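PDB 5CQF: L-lysine 6-monooxygenase from Pseudomonas syringae pv. tomato, which probably uses FAD and NADPH to hydroxylate the side-chain amine of L-lysine, a step of siderophore biosynthesis. Local coordinates for residues Phe87-Tyr92 with Phe100-Leu105; Ile69-Phe74 with His112-Tyr117; Ile138-Arg143 with Gln365-Ala370. All blocks are in the same frame, centred on the assembly; numbering follows the deposited sequence.

From the N terminus the chain passes helix 57-64 and enters the loop 69-74, the first half of contact 2. Before that contact closes, contact 1 opens at 87-92 and closes at 100-105, after seven intervening residues, joining helices 89-96 and 99-105. Helix 111-125 follows and closes contact 2, which ties it to the loop after helix 57-64, so contact 1 lies wholly within its span. The two touch: Tyr92 OH and Asp116 OD2 are 2.5 Å apart, a probable hydrogen bond. Both also meet the second subunit. Contact 3 comes later in series. It closes a much longer loop, from strand 137-142 to residues 365-370. Its centre lies about 39 Å from that of contact 2, on the opposite side of the chain's centre.

Contact 1. Residues Phe87-Tyr92 with Phe100-Leu105; sequences FSFAMY and FDFGLL
Phe89 and Phe102 both hold CG anti to the backbone N, chi1 -167° and 180°, and these torsions carry the two rings toward each other between their helices. The pair is T-shaped (edge-to-face). Phe89 supplies the edge: its CE2 comes in over one face of Phe102, toward the rim, and lies 4.0 Å from Phe102 CE1. Phe102 CZ is equally near that one atom. The ring planes meet at 64°, and the centroids are 5.5 Å apart. No hydrogen bond crosses between the segments, so the direct contact is apolar and rests on two buried side chains. Tyr92, one turn further along, places CD2 over one face of Phe89. The start of helix 89-96 is capped separately. Ser88 is its N-cap, and Ser88 OG accepts from the backbone N of selenomethionine Met91 at 3.1 Å in a nearly straight bond. Around the pair, Val73 touches both rings, and the Phe89 ring meets Trp114 and Tyr117 of helix 111-125. Phe102 also makes an edge-to-face pair with His72 of the second subunit and packs on Tyr298 of the third. The contact thus joins helices 89-96 and 99-105 beside helix 111-125, where subunits meet.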
loop_
_atom_site.group_PDB
_atom_site.type_symbol
_atom_site.label_atom_id
_atom_site.label_comp_id
_atom_site.label_asym_id
_atom_site.label_seq_id
_atom_site.Cartn_x
_atom_site.Cartn_y
_atom_site.Cartn_z
ATOM N N PHE A 87 0.750 22.141 21.501
ATOM C CA PHE A 87 1.672 20.994 21.490
ATOM C C PHE A 87 1.309 19.861 20.524
ATOM O O PHE A 87 1.898 18.791 20.569
ATOM C CB PHE A 87 1.798 20.478 22.904
ATOM C CG PHE A 87 1.960 21.582 23.907
ATOM C CD1 PHE A 87 3.126 22.352 23.918
ATOM C CD2 PHE A 87 0.951 21.884 24.796
ATOM C CE1 PHE A 87 3.293 23.388 24.826
ATOM C CE2 PHE A 87 1.106 22.911 25.706
ATOM C CZ PHE A 87 2.277 23.666 25.720
ATOM N N SER A 88 0.384 20.128 19.615
ATOM C CA SER A 88 -0.006 19.161 18.598
ATOM C C SER A 88 1.129 18.863 17.624
ATOM O O SER A 88 2.032 19.651 17.464
ATOM C CB SER A 88 -1.231 19.672 17.848
ATOM O OG SER A 88 -0.888 20.755 17.004
ATOM N N PHE A 89 1.081 17.698 16.991
ATOM C CA PHE A 89 2.072 17.298 16.031
ATOM C C PHE A 89 2.007 18.210 14.805
ATOM O O PHE A 89 3.011 18.473 14.192
ATOM C CB PHE A 89 1.806 15.859 15.606
ATOM C CG PHE A 89 2.937 15.223 14.847
ATOM C CD1 PHE A 89 4.014 14.702 15.513
ATOM C CD2 PHE A 89 2.922 15.158 13.492
ATOM C CE1 PHE A 89 5.056 14.127 14.846
ATOM C CE2 PHE A 89 3.955 14.556 12.795
ATOM C CZ PHE A 89 5.031 14.038 13.491
ATOM N N ALA A 90 0.821 18.667 14.435
ATOM C CA ALA A 90 0.684 19.648 13.373
ATOM C C ALA A 90 1.452 20.937 13.690
ATOM O O ALA A 90 2.166 21.435 12.844
ATOM C CB ALA A 90 -0.767 19.942 13.123
HETATM N N MSE A 91 1.338 21.454 14.906
HETATM C CA MSE A 91 2.155 22.584 15.332
HETATM C C MSE A 91 3.622 22.269 15.350
HETATM O O MSE A 91 4.451 23.124 15.065
HETATM C CB MSE A 91 1.827 23.018 16.750
HETATM C CG MSE A 91 0.503 23.738 16.843
HETATM SE SE MSE A 91 0.637 25.586 16.124
HETATM C CE MSE A 91 1.601 26.496 17.590
ATOM N N TYR A 92 3.987 21.055 15.738
ATOM C CA TYR A 92 5.383 20.624 15.624
ATOM C C TYR A 92 5.867 20.647 14.190
ATOM O O TYR A 92 6.946 21.137 13.916
ATOM C CB TYR A 92 5.563 19.214 16.207
ATOM C CG TYR A 92 6.828 18.529 15.860
ATOM C CD1 TYR A 92 8.020 18.910 16.413
ATOM C CD2 TYR A 92 6.818 17.481 14.993
ATOM C CE1 TYR A 92 9.187 18.260 16.099
ATOM C CE2 TYR A 92 7.967 16.814 14.666
ATOM C CZ TYR A 92 9.148 17.197 15.230
ATOM O OH TYR A 92 10.272 16.485 14.874
ATOM N N PHE A 100 4.393 20.089 4.670
ATOM C CA PHE A 100 4.178 19.562 3.347
ATOM C C PHE A 100 4.946 18.265 3.111
ATOM O O PHE A 100 4.368 17.278 2.659
ATOM C CB PHE A 100 4.508 20.544 2.232
ATOM C CG PHE A 100 4.207 19.972 0.878
ATOM C CD1 PHE A 100 2.921 20.003 0.385
ATOM C CD2 PHE A 100 5.159 19.281 0.179
ATOM C CE1 PHE A 100 2.606 19.444 -0.824
ATOM C CE2 PHE A 100 4.862 18.698 -1.047
ATOM C CZ PHE A 100 3.575 18.796 -1.556
ATOM N N ASP A 101 6.237 18.240 3.400
ATOM C CA ASP A 101 7.003 17.045 3.092
ATOM C C ASP A 101 6.510 15.856 3.905
ATOM O O ASP A 101 6.501 14.730 3.430
ATOM C CB ASP A 101 8.491 17.288 3.296
ATOM C CG ASP A 101 9.056 18.253 2.270
ATOM O OD1 ASP A 101 8.410 18.441 1.218
ATOM O OD2 ASP A 101 10.136 18.825 2.505
ATOM N N PHE A 102 6.058 16.098 5.115
ATOM C CA PHE A 102 5.569 14.992 5.907
ATOM C C PHE A 102 4.419 14.269 5.197
ATOM O O PHE A 102 4.366 13.037 5.157
ATOM C CB PHE A 102 5.098 15.447 7.278
ATOM C CG PHE A 102 4.580 14.324 8.107
ATOM C CD1 PHE A 102 5.451 13.515 8.788
ATOM C CD2 PHE A 102 3.229 14.031 8.144
ATOM C CE1 PHE A 102 4.984 12.452 9.551
ATOM C CE2 PHE A 102 2.755 12.961 8.869
ATOM C CZ PHE A 102 3.633 12.167 9.574
ATOM N N GLY A 103 3.514 15.046 4.629
ATOM C CA GLY A 103 2.400 14.504 3.895
ATOM C C GLY A 103 2.774 13.711 2.675
ATOM O O GLY A 103 2.074 12.775 2.312
ATOM N N LEU A 104 3.870 14.085 2.030
ATOM C CA LEU A 104 4.321 13.375 0.848
ATOM C C LEU A 104 4.939 12.048 1.199
ATOM O O LEU A 104 5.179 11.260 0.341
ATOM C CB LEU A 104 5.352 14.188 0.087
ATOM C CG LEU A 104 4.924 14.960 -1.147
ATOM C CD1 LEU A 104 6.174 15.656 -1.690
ATOM C CD2 LEU A 104 4.329 14.041 -2.221
ATOM N N LEU A 105 5.247 11.795 2.450
ATOM C CA LEU A 105 5.942 10.558 2.766
ATOM C C LEU A 105 5.052 9.352 2.421
ATOM O O LEU A 105 5.526 8.344 1.911
ATOM C CB LEU A 105 6.335 10.514 4.239
ATOM C CG LEU A 105 7.516 11.339 4.748
ATOM C CD1 LEU A 105 7.546 11.371 6.263
ATOM C CD2 LEU A 105 8.810 10.762 4.237
#

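Contact 2. Residues Ile69-Phe74 with His112-Tyr117; sequences INHHVF and HEWSDY
Residues 69-74 run as an irregular loop past helix 111-125, with Ile69 CA 8.2 Å from Trp114 CA, and the loop bends in an inverse gamma turn centred on Asn70. Both segments belong to the region shared by the lysine and ornithine N-hydroxylase family. Trp114 carries the contact from the helix side. Its five-membered ring meets Ile69, whose CB is 3.7 Å from Trp114 CD1; the two side chains lie alongside each other and run opposite ways. The six-membered ring meets His71 on the side next to NE1, with His71 CE1 3.5 Å from Trp114 CZ2. These rings are oblique, their planes at 51°. With chi1 at 60°, His71 CG sits between the backbone N and the carbonyl carbon, and the ring reaches the indole. Its rotation is fixed by His71 ND1, which donates to His72 O at 2.9 Å from above the carbonyl plane. Val73 O approaches the indole edge near CH2. Beyond the two segments, Phe412 also meets the Trp114 ring, and Leu64 of helix 57-64 touches its side chain. A water joins the segments at the indole edge: it accepts from Trp114 NE1 at 2.8 Å and lies 2.8 Å from Ile69 O, to which it can donate.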
loop_
_atom_site.group_PDB
_atom_site.type_symbol
_atom_site.label_atom_id
_atom_site.label_comp_id
_atom_site.label_asym_id
_atom_site.label_seq_id
_atom_site.Cartn_x
_atom_site.Cartn_y
_atom_site.Cartn_z
ATOM N N ILE A 69 4.241 2.482 16.588
ATOM C CA ILE A 69 3.939 3.885 16.195
ATOM C C ILE A 69 3.334 3.907 14.808
ATOM O O ILE A 69 3.315 4.932 14.137
ATOM C CB ILE A 69 5.181 4.866 16.258
ATOM C CG1 ILE A 69 6.459 4.308 15.610
ATOM C CG2 ILE A 69 5.536 5.200 17.692
ATOM C CD1 ILE A 69 6.406 4.124 14.121
ATOM N N ASN A 70 2.816 2.771 14.375
ATOM C CA ASN A 70 2.130 2.701 13.093
ATOM C C ASN A 70 0.660 3.048 13.385
ATOM O O ASN A 70 -0.227 2.181 13.469
ATOM C CB ASN A 70 2.342 1.328 12.463
ATOM C CG ASN A 70 1.764 1.220 11.080
ATOM O OD1 ASN A 70 0.956 2.027 10.674
ATOM N ND2 ASN A 70 2.152 0.193 10.362
ATOM N N HIS A 71 0.460 4.345 13.632
ATOM C CA HIS A 71 -0.842 4.928 13.886
ATOM C C HIS A 71 -0.928 6.323 13.275
ATOM O O HIS A 71 0.066 6.937 12.850
ATOM C CB HIS A 71 -1.168 4.962 15.381
ATOM C CG HIS A 71 -0.211 5.745 16.214
ATOM N ND1 HIS A 71 -0.051 7.109 16.085
ATOM C CD2 HIS A 71 0.605 5.365 17.224
ATOM C CE1 HIS A 71 0.836 7.533 16.970
ATOM N NE2 HIS A 71 1.243 6.498 17.684
ATOM N N HIS A 72 -2.148 6.824 13.251
ATOM C CA HIS A 72 -2.416 8.078 12.610
ATOM C C HIS A 72 -1.743 9.199 13.408
ATOM O O HIS A 72 -1.602 9.145 14.624
ATOM C CB HIS A 72 -3.929 8.295 12.471
ATOM C CG HIS A 72 -4.252 9.328 11.482
ATOM N ND1 HIS A 72 -4.385 10.648 11.828
ATOM C CD2 HIS A 72 -4.327 9.275 10.136
ATOM C CE1 HIS A 72 -4.568 11.362 10.737
ATOM N NE2 HIS A 72 -4.529 10.554 9.697
ATOM N N VAL A 73 -1.348 10.230 12.678
ATOM C CA VAL A 73 -0.622 11.371 13.211
ATOM C C VAL A 73 -1.453 12.225 14.218
ATOM O O VAL A 73 -0.897 12.859 15.050
ATOM C CB VAL A 73 -0.005 12.130 12.002
ATOM C CG1 VAL A 73 -1.018 13.040 11.321
ATOM C CG2 VAL A 73 1.251 12.861 12.376
ATOM N N PHE A 74 -2.777 12.148 14.214
ATOM C CA PHE A 74 -3.615 12.816 15.205
ATOM C C PHE A 74 -3.540 12.217 16.586
ATOM O O PHE A 74 -3.939 12.857 17.565
ATOM C CB PHE A 74 -5.098 12.757 14.831
ATOM C CG PHE A 74 -5.488 13.617 13.662
ATOM C CD1 PHE A 74 -4.798 14.772 13.346
ATOM C CD2 PHE A 74 -6.577 13.269 12.895
ATOM C CE1 PHE A 74 -5.178 15.549 12.262
ATOM C CE2 PHE A 74 -6.986 14.050 11.834
ATOM C CZ PHE A 74 -6.277 15.188 11.502
ATOM N N HIS A 112 11.911 7.791 15.408
ATOM C CA HIS A 112 12.867 8.886 15.607
ATOM C C HIS A 112 12.140 10.250 15.572
ATOM O O HIS A 112 12.386 11.107 16.414
ATOM C CB HIS A 112 13.995 8.748 14.570
ATOM C CG HIS A 112 14.913 9.922 14.474
ATOM N ND1 HIS A 112 15.697 10.355 15.526
ATOM C CD2 HIS A 112 15.234 10.712 13.419
ATOM C CE1 HIS A 112 16.430 11.384 15.135
ATOM N NE2 HIS A 112 16.168 11.620 13.860
ATOM N N GLU A 113 11.196 10.406 14.643
ATOM C CA GLU A 113 10.415 11.624 14.566
ATOM C C GLU A 113 9.524 11.820 15.801
ATOM O O GLU A 113 9.489 12.919 16.386
ATOM C CB GLU A 113 9.616 11.730 13.250
ATOM C CG GLU A 113 9.042 13.139 13.049
ATOM C CD GLU A 113 8.533 13.459 11.648
ATOM O OE1 GLU A 113 8.158 12.547 10.864
ATOM O OE2 GLU A 113 8.484 14.663 11.308
ATOM N N TRP A 114 8.828 10.778 16.229
ATOM C CA TRP A 114 8.022 10.886 17.458
ATOM C C TRP A 114 8.861 11.233 18.692
ATOM O O TRP A 114 8.414 12.010 19.534
ATOM C CB TRP A 114 7.252 9.596 17.732
ATOM C CG TRP A 114 6.086 9.383 16.856
ATOM C CD1 TRP A 114 5.951 8.451 15.862
ATOM C CD2 TRP A 114 4.881 10.113 16.879
ATOM N NE1 TRP A 114 4.714 8.554 15.279
ATOM C CE2 TRP A 114 4.042 9.571 15.899
ATOM C CE3 TRP A 114 4.420 11.178 17.645
ATOM C CZ2 TRP A 114 2.806 10.071 15.656
ATOM C CZ3 TRP A 114 3.198 11.676 17.390
ATOM C CH2 TRP A 114 2.405 11.140 16.422
ATOM N N SER A 115 10.072 10.682 18.797
ATOM C CA SER A 115 11.021 11.094 19.856
ATOM C C SER A 115 11.324 12.574 19.824
ATOM O O SER A 115 11.225 13.264 20.854
ATOM C CB SER A 115 12.369 10.362 19.731
ATOM O OG SER A 115 12.177 8.990 19.995
ATOM N N ASP A 116 11.718 13.058 18.647
ATOM C CA ASP A 116 11.982 14.479 18.464
ATOM C C ASP A 116 10.788 15.331 18.852
ATOM O O ASP A 116 10.928 16.334 19.571
ATOM C CB ASP A 116 12.367 14.778 17.019
ATOM C CG ASP A 116 12.951 16.174 16.860
ATOM O OD1 ASP A 116 14.054 16.394 17.378
ATOM O OD2 ASP A 116 12.324 17.056 16.249
ATOM N N TYR A 117 9.607 14.925 18.392
ATOM C CA TYR A 117 8.363 15.602 18.792
ATOM C C TYR A 117 8.255 15.657 20.290
ATOM O O TYR A 117 7.966 16.678 20.883
ATOM C CB TYR A 117 7.147 14.876 18.203
ATOM C CG TYR A 117 5.800 15.238 18.821
ATOM C CD1 TYR A 117 5.237 16.500 18.654
ATOM C CD2 TYR A 117 5.077 14.289 19.563
ATOM C CE1 TYR A 117 4.008 16.811 19.222
ATOM C CE2 TYR A 117 3.851 14.590 20.122
ATOM C CZ TYR A 117 3.322 15.834 19.955
ATOM O OH TYR A 117 2.124 16.111 20.535
HETATM O O HOH W 1 3.289 7.481 13.097
#

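Contact 3. Residues Ile138-Arg143 with Gln365-Ala370; sequences IDPVIR and QPWLAA
Trp367 reaches across to Pro140 and Ile142 from the end of a short 3-10 turn, and meets strand 137-142, an edge strand of the three-stranded antiparallel sheet it forms with 147-154 and 157-161. Its CB points toward that strand. CG lies anti to the carbonyl carbon, chi1 -57°, which, with CB already directed at the strand, carries the indole to Pro140 and Ile142. The six-membered ring does the touching. On one side of its far end, CZ3 meets the proline ring, 3.8 Å from Pro140 CB and little further from Pro140 CG. The next atom, CH2, lies between the two partners, with Pro140 CB and Ile142 CD1 each at 4.0 Å. Both side chains run roughly perpendicular to that of Trp367. Pro140 and Ile142 are two apart on the strand, so both point to the same side, while Val141 between them points away. Pro366 CB lies over one face of the indole. Leu147 of the neighbouring strand touches both Pro140 and Trp367. The contact is apolar packing near the surface, and joins the sheet edge to the loop between strands 345-348 and 393-396. On the other side of CH2, Trp367 CZ2 rests 3.7 Å from Ile142 CG1.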
loop_
_atom_site.group_PDB
_atom_site.type_symbol
_atom_site.label_atom_id
_atom_site.label_comp_id
_atom_site.label_asym_id
_atom_site.label_seq_id
_atom_site.Cartn_x
_atom_site.Cartn_y
_atom_site.Cartn_z
ATOM N N ILE A 138 8.190 7.006 49.698
ATOM C CA ILE A 138 7.054 7.885 49.984
ATOM C C ILE A 138 6.510 7.577 51.393
ATOM O O ILE A 138 5.928 6.505 51.612
ATOM C CB ILE A 138 5.911 7.711 48.955
ATOM C CG1 ILE A 138 6.418 7.941 47.526
ATOM C CG2 ILE A 138 4.757 8.661 49.263
ATOM C CD1 ILE A 138 5.343 7.919 46.453
ATOM N N ASP A 139 6.667 8.521 52.328
ATOM C CA ASP A 139 6.283 8.311 53.751
ATOM C C ASP A 139 4.912 8.904 54.094
ATOM O O ASP A 139 4.574 9.999 53.660
ATOM C CB ASP A 139 7.343 8.900 54.697
ATOM C CG ASP A 139 8.659 8.131 54.655
ATOM O OD1 ASP A 139 8.631 6.879 54.723
ATOM O OD2 ASP A 139 9.729 8.774 54.567
ATOM N N PRO A 140 4.120 8.183 54.893
ATOM C CA PRO A 140 2.831 8.755 55.294
ATOM C C PRO A 140 2.987 9.900 56.293
ATOM O O PRO A 140 4.060 10.091 56.872
ATOM C CB PRO A 140 2.103 7.573 55.949
ATOM C CG PRO A 140 3.198 6.673 56.435
ATOM C CD PRO A 140 4.344 6.840 55.462
ATOM N N VAL A 141 1.912 10.667 56.453
ATOM C CA VAL A 141 1.814 11.720 57.457
ATOM C C VAL A 141 0.419 11.564 58.077
ATOM O O VAL A 141 -0.590 11.846 57.420
ATOM C CB VAL A 141 1.979 13.124 56.828
ATOM C CG1 VAL A 141 1.929 14.221 57.888
ATOM C CG2 VAL A 141 3.275 13.216 56.024
ATOM N N ILE A 142 0.375 11.062 59.318
ATOM C CA ILE A 142 -0.869 10.852 60.065
ATOM C C ILE A 142 -0.991 11.970 61.101
ATOM O O ILE A 142 0.024 12.449 61.641
ATOM C CB ILE A 142 -0.875 9.501 60.811
ATOM C CG1 ILE A 142 -0.528 8.347 59.861
ATOM C CG2 ILE A 142 -2.223 9.259 61.482
ATOM C CD1 ILE A 142 0.944 8.003 59.797
ATOM N N ARG A 143 -2.223 12.392 61.379
ATOM C CA ARG A 143 -2.436 13.541 62.259
ATOM C C ARG A 143 -3.501 13.295 63.325
ATOM O O ARG A 143 -3.237 13.490 64.523
ATOM C CB ARG A 143 -2.728 14.808 61.433
ATOM C CG ARG A 143 -1.486 15.441 60.789
ATOM C CD ARG A 143 -0.446 15.732 61.867
ATOM N NE ARG A 143 0.864 16.220 61.426
ATOM C CZ ARG A 143 2.025 15.584 61.617
ATOM N NH1 ARG A 143 3.160 16.148 61.205
ATOM N NH2 ARG A 143 2.071 14.389 62.214
ATOM N N GLN A 365 0.513 1.142 52.439
ATOM C CA GLN A 365 -0.401 -0.012 52.427
ATOM C C GLN A 365 -1.577 0.038 53.400
ATOM O O GLN A 365 -2.689 -0.324 53.024
ATOM C CB GLN A 365 0.364 -1.324 52.627
ATOM C CG GLN A 365 1.098 -1.747 51.371
ATOM C CD GLN A 365 1.350 -3.233 51.283
ATOM O OE1 GLN A 365 0.445 -4.055 51.491
ATOM N NE2 GLN A 365 2.575 -3.591 50.926
ATOM N N PRO A 366 -1.348 0.499 54.642
ATOM C CA PRO A 366 -2.462 0.542 55.594
ATOM C C PRO A 366 -3.628 1.454 55.210
ATOM O O PRO A 366 -4.724 1.235 55.710
ATOM C CB PRO A 366 -1.802 1.033 56.889
ATOM C CG PRO A 366 -0.374 0.631 56.752
ATOM C CD PRO A 366 -0.074 0.854 55.295
ATOM N N TRP A 367 -3.406 2.442 54.335
ATOM C CA TRP A 367 -4.469 3.351 53.873
ATOM C C TRP A 367 -4.948 3.033 52.452
ATOM O O TRP A 367 -5.726 3.784 51.879
ATOM C CB TRP A 367 -3.996 4.809 53.979
ATOM C CG TRP A 367 -3.595 5.114 55.381
ATOM C CD1 TRP A 367 -4.412 5.550 56.383
ATOM C CD2 TRP A 367 -2.308 4.905 55.975
ATOM N NE1 TRP A 367 -3.716 5.652 57.553
ATOM C CE2 TRP A 367 -2.422 5.259 57.342
ATOM C CE3 TRP A 367 -1.069 4.455 55.491
ATOM C CZ2 TRP A 367 -1.337 5.179 58.238
ATOM C CZ3 TRP A 367 0.006 4.373 56.371
ATOM C CH2 TRP A 367 -0.135 4.736 57.735
ATOM N N LEU A 368 -4.515 1.904 51.898
ATOM C CA LEU A 368 -4.891 1.533 50.537
ATOM C C LEU A 368 -5.840 0.346 50.560
ATOM O O LEU A 368 -5.564 -0.665 51.234
ATOM C CB LEU A 368 -3.653 1.161 49.709
ATOM C CG LEU A 368 -2.553 2.224 49.571
ATOM C CD1 LEU A 368 -1.334 1.633 48.875
ATOM C CD2 LEU A 368 -3.042 3.467 48.847
ATOM N N ALA A 369 -6.952 0.467 49.836
ATOM C CA ALA A 369 -7.883 -0.634 49.737
ATOM C C ALA A 369 -7.246 -1.784 48.974
ATOM O O ALA A 369 -6.233 -1.615 48.280
ATOM C CB ALA A 369 -9.160 -0.194 49.062
ATOM N N ALA A 370 -7.848 -2.961 49.090
ATOM C CA ALA A 370 -7.334 -4.147 48.430
ATOM C C ALA A 370 -8.270 -4.656 47.340
ATOM O O ALA A 370 -9.472 -4.781 47.540
ATOM C CB ALA A 370 -7.077 -5.232 49.465
#